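Local coordinates for protein glucose 1-dehydrogenase (Haloferax mediterranei, PDB 2B5V) that oxidises D-glucose and several other aldose sugars with NADP(+) or, less favourably, NAD(+), using a catalytic zinc ion, at residues A[201-206]-A[238-243]. Sequence-based numbering, arbitrary orientation.
Sequences NLYCLG and DVYEQM. With NAP (NADP nicotinamide-adenine-dinucleotide phosphate), chain B.
Tyr203, on the second strand in sequence of the Rossmann-type parallel sheet, reaches across to Tyr240, Glu241 and Met243, where the chain leaves helix 236-239 and enters strand 243-248. The phenol is the donor of the one hydrogen bond between the segments: Tyr203 OH lies 2.5 Å from Glu241 OE2, which accepts through its anti lone pair. That oxygen sits at the edge of the ring, in its plane, while the carboxylate stands perpendicular to the ring. Asn201 OD1 also comes within 3.2 Å of Glu241 OE2, but both are acceptors, so this is proximity without a bond.

Tyr203 CE2 packs 3.7 Å from Tyr240 CB, which lies obliquely to the ring. The two rings form an offset edge-to-face pair, the Tyr203 rim pointing into the Tyr240 face at a 62° tilt. Their centroids are 5.7 Å apart. Met243 supplies a Met-aromatic contact, its SD 4.2 Å from the Tyr203 ring centroid and 40° off the normal, hence oblique to the ring. Without the phenol, as with an alanine at Tyr203, Glu241 OE2 is likely to lose its donor, and a gap would probably open between Tyr240 and the Met243 sulfur.

In the second shell, backbone hydrogen bonds of Tyr203 with Ala176 and Val178 fix its strand beside strand 175-179, whose Phe177 touches both Tyr203 and Met243. Thr224 of the outer strand 224-227 meets both tyrosines. The same strand 201-206 ends at the cofactor, where Gly206 C approaches the adenine atom C2A of NADP to 3.5 Å. Back at the phenol, Met243 turns at chi2 (-73°), which carries SD to 3.5 Å from Tyr203 CD1.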
# COMPACT_ATOMS: atom_id res chain seq x y z
N ASN A 201 -0.44 3.97 -22.22
CA ASN A 201 -0.95 2.67 -22.64
C ASN A 201 -1.92 2.11 -21.62
O ASN A 201 -1.59 1.97 -20.43
CB ASN A 201 0.20 1.70 -22.83
CG ASN A 201 1.17 2.18 -23.87
OD1 ASN A 201 2.36 2.27 -23.61
ND2 ASN A 201 0.67 2.51 -25.05
N LEU A 202 -3.13 1.79 -22.10
CA LEU A 202 -4.18 1.25 -21.24
C LEU A 202 -4.46 -0.20 -21.60
O LEU A 202 -4.39 -0.57 -22.78
CB LEU A 202 -5.44 2.07 -21.39
CG LEU A 202 -5.36 3.54 -20.99
CD1 LEU A 202 -6.76 4.14 -21.06
CD2 LEU A 202 -4.85 3.65 -19.61
N TYR A 203 -4.78 -1.01 -20.60
CA TYR A 203 -5.03 -2.44 -20.84
C TYR A 203 -6.21 -2.88 -19.99
O TYR A 203 -6.43 -2.34 -18.89
CB TYR A 203 -3.82 -3.26 -20.41
CG TYR A 203 -2.54 -2.97 -21.17
CD1 TYR A 203 -1.70 -1.91 -20.80
CD2 TYR A 203 -2.16 -3.77 -22.27
CE1 TYR A 203 -0.51 -1.64 -21.51
CE2 TYR A 203 -0.99 -3.50 -22.99
CZ TYR A 203 -0.17 -2.44 -22.61
OH TYR A 203 0.97 -2.18 -23.33
N CYS A 204 -6.96 -3.87 -20.46
CA CYS A 204 -8.09 -4.36 -19.67
C CYS A 204 -8.24 -5.85 -19.81
O CYS A 204 -8.30 -6.38 -20.92
CB CYS A 204 -9.39 -3.67 -20.10
SG CYS A 204 -10.86 -4.06 -19.07
N LEU A 205 -8.32 -6.51 -18.66
CA LEU A 205 -8.45 -7.97 -18.55
C LEU A 205 -9.89 -8.47 -18.54
O LEU A 205 -10.74 -7.97 -17.78
CB LEU A 205 -7.79 -8.43 -17.23
CG LEU A 205 -7.55 -9.95 -17.12
CD1 LEU A 205 -6.23 -10.29 -17.79
CD2 LEU A 205 -7.53 -10.39 -15.67
N GLY A 206 -10.16 -9.48 -19.38
CA GLY A 206 -11.50 -10.07 -19.43
C GLY A 206 -11.31 -11.53 -19.86
O GLY A 206 -10.17 -12.00 -19.98
N ASP A 238 5.58 -10.28 -19.76
CA ASP A 238 6.33 -10.94 -20.83
C ASP A 238 5.71 -10.64 -22.18
O ASP A 238 6.41 -10.43 -23.17
CB ASP A 238 6.34 -12.46 -20.65
CG ASP A 238 7.04 -12.90 -19.40
OD1 ASP A 238 8.23 -12.55 -19.23
OD2 ASP A 238 6.41 -13.59 -18.58
N VAL A 239 4.39 -10.61 -22.21
CA VAL A 239 3.68 -10.38 -23.44
C VAL A 239 3.47 -8.91 -23.81
O VAL A 239 3.56 -8.55 -24.99
CB VAL A 239 2.33 -11.11 -23.39
CG1 VAL A 239 1.56 -10.94 -24.71
CG2 VAL A 239 2.58 -12.59 -23.05
N TYR A 240 3.20 -8.05 -22.83
CA TYR A 240 2.97 -6.64 -23.12
C TYR A 240 4.01 -5.78 -22.45
O TYR A 240 4.99 -5.40 -23.08
CB TYR A 240 1.55 -6.21 -22.70
CG TYR A 240 0.47 -7.08 -23.31
CD1 TYR A 240 -0.02 -8.18 -22.63
CD2 TYR A 240 -0.01 -6.82 -24.60
CE1 TYR A 240 -0.98 -9.02 -23.20
CE2 TYR A 240 -0.98 -7.65 -25.19
CZ TYR A 240 -1.45 -8.75 -24.47
OH TYR A 240 -2.40 -9.60 -25.02
N GLU A 241 3.80 -5.47 -21.18
CA GLU A 241 4.76 -4.66 -20.43
C GLU A 241 4.38 -4.68 -18.95
O GLU A 241 3.31 -5.15 -18.58
CB GLU A 241 4.76 -3.21 -20.95
CG GLU A 241 3.42 -2.48 -20.83
CD GLU A 241 3.46 -1.01 -21.35
OE1 GLU A 241 4.36 -0.26 -20.96
OE2 GLU A 241 2.57 -0.61 -22.15
N GLN A 242 5.29 -4.20 -18.11
CA GLN A 242 5.01 -4.12 -16.69
C GLN A 242 4.10 -2.90 -16.57
O GLN A 242 4.26 -1.93 -17.31
CB GLN A 242 6.26 -3.86 -15.91
CG GLN A 242 7.34 -4.83 -16.22
CD GLN A 242 8.49 -4.66 -15.27
OE1 GLN A 242 8.51 -5.26 -14.20
NE2 GLN A 242 9.43 -3.80 -15.63
N MET A 243 3.17 -2.96 -15.63
CA MET A 243 2.17 -1.91 -15.45
C MET A 243 2.42 -1.01 -14.26
O MET A 243 2.54 -1.50 -13.15
CB MET A 243 0.81 -2.59 -15.28
CG MET A 243 0.52 -3.63 -16.39
SD MET A 243 0.13 -2.85 -18.00
CE MET A 243 1.65 -2.14 -18.43
PA NAP B . -19.07 -7.72 -12.16
O1A NAP B . -19.17 -9.01 -11.59
O2A NAP B . -20.13 -6.97 -12.93
O5B NAP B . -17.83 -7.69 -13.11
C5B NAP B . -16.62 -8.42 -12.75
C4B NAP B . -16.11 -8.73 -14.16
O4B NAP B . -14.80 -9.41 -14.06
C3B NAP B . -16.98 -9.71 -15.04
O3B NAP B . -17.16 -9.07 -16.28
C2B NAP B . -16.16 -11.01 -15.11
O2B NAP B . -16.21 -11.68 -16.35
C1B NAP B . -14.72 -10.53 -14.85
N9A NAP B . -13.92 -11.60 -14.31
C8A NAP B . -14.04 -12.38 -13.18
N7A NAP B . -13.08 -13.27 -13.05
C5A NAP B . -12.28 -13.06 -14.16
C6A NAP B . -11.12 -13.71 -14.56
N6A NAP B . -10.50 -14.74 -13.94
N1A NAP B . -10.53 -13.27 -15.74
C2A NAP B . -11.08 -12.21 -16.47
N3A NAP B . -12.24 -11.56 -16.08
C4A NAP B . -12.79 -12.01 -14.93
O3 NAP B . -18.68 -6.67 -11.04
PN NAP B . -18.68 -5.06 -11.12
O1N NAP B . -17.76 -4.51 -12.15
O2N NAP B . -19.80 -4.25 -10.66
O5D NAP B . -17.80 -5.46 -9.82
C5D NAP B . -16.36 -5.83 -9.89
C4D NAP B . -15.89 -6.22 -8.48
O4D NAP B . -15.82 -5.01 -7.65
C3D NAP B . -16.80 -7.21 -7.63
O3D NAP B . -16.02 -8.17 -6.88
C2D NAP B . -17.56 -6.29 -6.71
O2D NAP B . -17.95 -6.95 -5.53
C1D NAP B . -16.54 -5.26 -6.42
N1N NAP B . -16.95 -3.93 -5.97
C2N NAP B . -16.28 -3.32 -4.91
C3N NAP B . -16.68 -2.08 -4.49
C7N NAP B . -15.91 -1.43 -3.33
O7N NAP B . -16.31 -0.35 -2.95
N7N NAP B . -14.88 -2.03 -2.78
C4N NAP B . -17.80 -1.39 -5.13
C5N NAP B . -18.45 -2.04 -6.21
C6N NAP B . -18.04 -3.32 -6.65
P2B NAP B . -17.37 -12.75 -16.79
O1X NAP B . -18.65 -11.95 -16.87
O2X NAP B . -16.83 -13.18 -18.11
O3X NAP B . -17.40 -13.81 -15.71